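Gamma-glutamyl-gamma-aminobutyrate hydrolase PuuD (Escherichia coli, PDB 6VTV) hydrolyses the gamma-glutamyl linkage of gamma-glutamyl-gamma-aminobutyrate, releasing glutamate and 4-aminobutanoate in the last step of putrescine degradation. Local coordinates at residues 9-21 / 64-76. Residues are numbered along the deposited sequence; the frame is centred on the assembly and turned at random.
Sequences MNNPVIGVVMCRN and PKLDGIYLPGSPS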
loop_
_atom_site.group_PDB
_atom_site.type_symbol
_atom_site.label_atom_id
_atom_site.label_comp_id
_atom_site.label_asym_id
_atom_site.label_seq_id
_atom_site.Cartn_x
_atom_site.Cartn_y
_atom_site.Cartn_z
ATOM N N MET B 9 -15.542 16.614 -7.048
ATOM C CA MET B 9 -14.751 16.837 -5.849
ATOM C C MET B 9 -13.272 16.674 -6.158
ATOM O O MET B 9 -12.885 15.770 -6.903
ATOM C CB MET B 9 -15.174 15.843 -4.762
ATOM C CG MET B 9 -14.383 15.897 -3.479
ATOM S SD MET B 9 -15.225 14.940 -2.208
ATOM C CE MET B 9 -14.362 15.499 -0.749
ATOM N N ASN B 10 -12.455 17.556 -5.585
ATOM C CA ASN B 10 -11.026 17.308 -5.463
ATOM C C ASN B 10 -10.800 16.445 -4.228
ATOM O O ASN B 10 -11.199 16.823 -3.121
ATOM C CB ASN B 10 -10.249 18.618 -5.363
ATOM C CG ASN B 10 -9.703 19.078 -6.702
ATOM O OD1 ASN B 10 -10.458 19.439 -7.604
ATOM N ND2 ASN B 10 -8.381 19.069 -6.835
ATOM N N ASN B 11 -10.171 15.287 -4.413
ATOM C CA ASN B 11 -10.116 14.277 -3.369
ATOM C C ASN B 11 -8.842 14.429 -2.555
ATOM O O ASN B 11 -7.741 14.301 -3.114
ATOM C CB ASN B 11 -10.194 12.887 -3.985
ATOM C CG ASN B 11 -11.342 12.759 -4.969
ATOM O OD1 ASN B 11 -11.169 12.950 -6.174
ATOM N ND2 ASN B 11 -12.527 12.444 -4.457
ATOM N N PRO B 12 -8.937 14.699 -1.252
ATOM C CA PRO B 12 -7.725 14.879 -0.444
ATOM C C PRO B 12 -6.884 13.611 -0.397
ATOM O O PRO B 12 -7.402 12.491 -0.402
ATOM C CB PRO B 12 -8.274 15.233 0.945
ATOM C CG PRO B 12 -9.662 15.731 0.700
ATOM C CD PRO B 12 -10.165 14.960 -0.483
ATOM N N VAL B 13 -5.569 13.801 -0.350
ATOM C CA VAL B 13 -4.632 12.685 -0.271
ATOM C C VAL B 13 -4.616 12.165 1.160
ATOM O O VAL B 13 -4.298 12.904 2.097
ATOM C CB VAL B 13 -3.225 13.105 -0.719
ATOM C CG1 VAL B 13 -2.274 11.918 -0.649
ATOM C CG2 VAL B 13 -3.262 13.687 -2.122
ATOM N N ILE B 14 -4.949 10.889 1.330
ATOM C CA ILE B 14 -5.008 10.253 2.641
ATOM C C ILE B 14 -3.892 9.222 2.725
ATOM O O ILE B 14 -3.878 8.248 1.962
ATOM C CB ILE B 14 -6.377 9.603 2.893
ATOM C CG1 ILE B 14 -7.507 10.592 2.589
ATOM C CG2 ILE B 14 -6.472 9.111 4.324
ATOM C CD1 ILE B 14 -7.451 11.862 3.412
ATOM N N GLY B 15 -2.956 9.436 3.646
ATOM C CA GLY B 15 -1.922 8.455 3.904
ATOM C C GLY B 15 -2.415 7.365 4.834
ATOM O O GLY B 15 -2.881 7.653 5.939
ATOM N N VAL B 16 -2.322 6.109 4.404
ATOM C CA VAL B 16 -2.855 4.975 5.149
ATOM C C VAL B 16 -1.692 4.113 5.618
ATOM O O VAL B 16 -0.943 3.568 4.798
ATOM C CB VAL B 16 -3.843 4.157 4.305
ATOM C CG1 VAL B 16 -4.619 3.206 5.190
ATOM C CG2 VAL B 16 -4.790 5.079 3.555
ATOM N N VAL B 17 -1.550 3.984 6.938
ATOM C CA VAL B 17 -0.481 3.176 7.509
ATOM C C VAL B 17 -0.773 1.703 7.268
ATOM O O VAL B 17 -1.879 1.216 7.539
ATOM C CB VAL B 17 -0.320 3.481 9.006
ATOM C CG1 VAL B 17 0.569 2.441 9.674
ATOM C CG2 VAL B 17 0.256 4.877 9.199
ATOM N N MET B 18 0.220 0.983 6.759
ATOM C CA MET B 18 0.061 -0.422 6.425
ATOM C C MET B 18 0.471 -1.313 7.596
ATOM O O MET B 18 1.024 -0.857 8.599
ATOM C CB MET B 18 0.883 -0.763 5.183
ATOM C CG MET B 18 0.647 0.174 4.014
ATOM S SD MET B 18 1.710 -0.212 2.612
ATOM C CE MET B 18 0.904 -1.687 2.014
ATOM N N CYS B 19 0.186 -2.605 7.453
ATOM C CA CYS B 19 0.573 -3.623 8.417
ATOM C C CYS B 19 1.508 -4.630 7.758
ATOM O O CYS B 19 1.551 -4.761 6.532
ATOM C CB CYS B 19 -0.650 -4.356 8.992
ATOM S SG CYS B 19 -1.877 -3.302 9.777
ATOM N N ARG B 20 2.253 -5.350 8.589
ATOM C CA ARG B 20 3.215 -6.334 8.113
ATOM C C ARG B 20 2.635 -7.738 8.215
ATOM O O ARG B 20 2.009 -8.097 9.217
ATOM C CB ARG B 20 4.520 -6.259 8.909
ATOM C CG ARG B 20 5.661 -7.101 8.345
ATOM C CD ARG B 20 6.987 -6.596 8.887
ATOM N NE ARG B 20 8.137 -6.989 8.082
ATOM C CZ ARG B 20 9.049 -7.872 8.475
ATOM N NH1 ARG B 20 8.935 -8.458 9.659
ATOM N NH2 ARG B 20 10.072 -8.169 7.688
ATOM N N ASN B 21 2.850 -8.527 7.167
ATOM C CA ASN B 21 2.507 -9.939 7.170
ATOM C C ASN B 21 3.556 -10.684 6.358
ATOM O O ASN B 21 4.389 -10.079 5.680
ATOM C CB ASN B 21 1.100 -10.181 6.612
ATOM C CG ASN B 21 0.011 -9.686 7.542
ATOM O OD1 ASN B 21 -0.678 -8.710 7.247
ATOM N ND2 ASN B 21 -0.145 -10.356 8.678
ATOM N N PRO B 64 4.089 16.936 3.661
ATOM C CA PRO B 64 3.419 18.039 2.949
ATOM C C PRO B 64 2.463 17.578 1.863
ATOM O O PRO B 64 1.575 18.347 1.475
ATOM C CB PRO B 64 4.589 18.836 2.354
ATOM C CG PRO B 64 5.739 18.523 3.233
ATOM C CD PRO B 64 5.555 17.093 3.634
ATOM N N LYS B 65 2.609 16.354 1.365
ATOM C CA LYS B 65 1.742 15.831 0.318
ATOM C C LYS B 65 0.543 15.067 0.864
ATOM O O LYS B 65 -0.293 14.610 0.077
ATOM C CB LYS B 65 2.553 14.936 -0.625
ATOM C CG LYS B 65 3.575 15.708 -1.445
ATOM C CD LYS B 65 4.707 14.821 -1.932
ATOM C CE LYS B 65 5.703 15.622 -2.756
ATOM N NZ LYS B 65 6.961 14.867 -3.008
ATOM N N LEU B 66 0.432 14.924 2.181
ATOM C CA LEU B 66 -0.687 14.234 2.807
ATOM C C LEU B 66 -1.658 15.251 3.388
ATOM O O LEU B 66 -1.252 16.148 4.136
ATOM C CB LEU B 66 -0.200 13.287 3.904
ATOM C CG LEU B 66 0.816 12.226 3.482
ATOM C CD1 LEU B 66 1.346 11.480 4.695
ATOM C CD2 LEU B 66 0.192 11.263 2.488
ATOM N N ASP B 67 -2.936 15.113 3.040
ATOM C CA ASP B 67 -3.987 15.941 3.612
ATOM C C ASP B 67 -4.667 15.290 4.808
ATOM O O ASP B 67 -5.479 15.943 5.471
ATOM C CB ASP B 67 -5.038 16.280 2.546
ATOM C CG ASP B 67 -4.422 16.832 1.274
ATOM O OD1 ASP B 67 -3.617 17.785 1.362
ATOM O OD2 ASP B 67 -4.744 16.314 0.184
ATOM N N GLY B 68 -4.355 14.030 5.093
ATOM C CA GLY B 68 -4.928 13.340 6.231
ATOM C C GLY B 68 -4.193 12.044 6.485
ATOM O O GLY B 68 -3.583 11.466 5.579
ATOM N N ILE B 69 -4.253 11.597 7.738
ATOM C CA ILE B 69 -3.603 10.367 8.173
ATOM C C ILE B 69 -4.680 9.376 8.590
ATOM O O ILE B 69 -5.608 9.732 9.325
ATOM C CB ILE B 69 -2.612 10.617 9.325
ATOM C CG1 ILE B 69 -1.571 11.664 8.918
ATOM C CG2 ILE B 69 -1.926 9.322 9.732
ATOM C CD1 ILE B 69 -0.861 11.345 7.621
ATOM N N TYR B 70 -4.549 8.135 8.127
ATOM C CA TYR B 70 -5.559 7.097 8.307
ATOM C C TYR B 70 -4.894 5.902 8.976
ATOM O O TYR B 70 -4.004 5.275 8.393
ATOM C CB TYR B 70 -6.168 6.713 6.958
ATOM C CG TYR B 70 -7.338 5.756 6.999
ATOM C CD1 TYR B 70 -8.253 5.772 8.045
ATOM C CD2 TYR B 70 -7.542 4.849 5.967
ATOM C CE1 TYR B 70 -9.328 4.896 8.066
ATOM C CE2 TYR B 70 -8.604 3.972 5.980
ATOM C CZ TYR B 70 -9.497 3.999 7.026
ATOM O OH TYR B 70 -10.559 3.122 7.028
ATOM N N LEU B 71 -5.316 5.592 10.203
ATOM C CA LEU B 71 -4.742 4.492 10.973
ATOM C C LEU B 71 -5.733 3.338 11.037
ATOM O O LEU B 71 -6.645 3.349 11.880
ATOM C CB LEU B 71 -4.373 4.956 12.386
ATOM C CG LEU B 71 -3.399 6.126 12.530
ATOM C CD1 LEU B 71 -3.091 6.359 13.995
ATOM C CD2 LEU B 71 -2.121 5.878 11.748
ATOM N N PRO B 72 -5.604 2.325 10.186
ATOM C CA PRO B 72 -6.544 1.201 10.229
ATOM C C PRO B 72 -6.314 0.323 11.449
ATOM O O PRO B 72 -5.275 0.376 12.109
ATOM C CB PRO B 72 -6.245 0.428 8.937
ATOM C CG PRO B 72 -5.368 1.331 8.115
ATOM C CD PRO B 72 -4.632 2.188 9.091
ATOM N N GLY B 73 -7.319 -0.493 11.743
ATOM C CA GLY B 73 -7.162 -1.531 12.739
ATOM C C GLY B 73 -6.334 -2.687 12.213
ATOM O O GLY B 73 -5.972 -2.756 11.037
ATOM N N SER B 74 -6.032 -3.620 13.114
ATOM C CA SER B 74 -5.194 -4.765 12.782
ATOM C C SER B 74 -5.236 -5.775 13.921
ATOM O O SER B 74 -5.450 -5.390 15.078
ATOM C CB SER B 74 -3.754 -4.317 12.515
ATOM O OG SER B 74 -2.906 -5.415 12.224
ATOM N N PRO B 75 -5.045 -7.068 13.646
ATOM C CA PRO B 75 -4.953 -8.040 14.749
ATOM C C PRO B 75 -3.784 -7.790 15.683
ATOM O O PRO B 75 -3.824 -8.238 16.835
ATOM C CB PRO B 75 -4.812 -9.387 14.023
ATOM C CG PRO B 75 -5.387 -9.155 12.674
ATOM C CD PRO B 75 -5.061 -7.730 12.329
ATOM N N SER B 76 -2.745 -7.095 15.229
ATOM C CA SER B 76 -1.575 -6.880 16.063
ATOM C C SER B 76 -1.870 -5.890 17.184
ATOM O O SER B 76 -2.761 -5.041 17.078
ATOM C CB SER B 76 -0.408 -6.371 15.218
ATOM O OG SER B 76 -0.566 -4.997 14.913
#
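Gly15 and Tyr70 join two neighbouring parallel strands, 13-17 and 68-71, in the central sheet of a class I glutamine amidotransferase-like fold. Tyr70 N gives its hydrogen to Gly15 O at 2.8 Å, while Gly15 N reaches Gly68 O and Val17 N reaches Tyr70 O, so that Gly15 brackets Ile69 and Tyr70 brackets Val16, the register of parallel strands. Glycine suits position 15, since without a side chain it lets Leu66 CD2 come to 3.8 Å from Gly15 CA.

Tyr70 leaves the sheet on the side of Ile14 and Val16. Its CB meets Ile14 CG2 at 3.6 Å; CG, anti to the backbone N (chi1 -174°), carries the ring alongside Val16, whose CG1 comes obliquely within 3.4 Å of CD2, while Val16 CG2 sits at the ring edge. CE2 only grazes Val16 CG1, and farther out OH bonds to Tyr35 O. The branched side chains of Ile14 and Val16 thus pack against Tyr70, the one at CB and the other along the ring. The Tyr70 side chain is about 4 Å from that of Glu228, a predicted active-site residue. Val16 CG1 also packs on CG of Pro72, the first residue of the loop that brings Gly73 close to Cys118, the predicted nucleophile.

At the other end of the pairing, Asp67 meets Val13: its N bonds to Val13 O, and its short carboxylate suits the place, as OD1 forms a salt bridge with Lys255 while OD2 accepts a hydrogen bond from Val13 N at 2.7 Å, from the anti side and 21° out of the carboxylate plane.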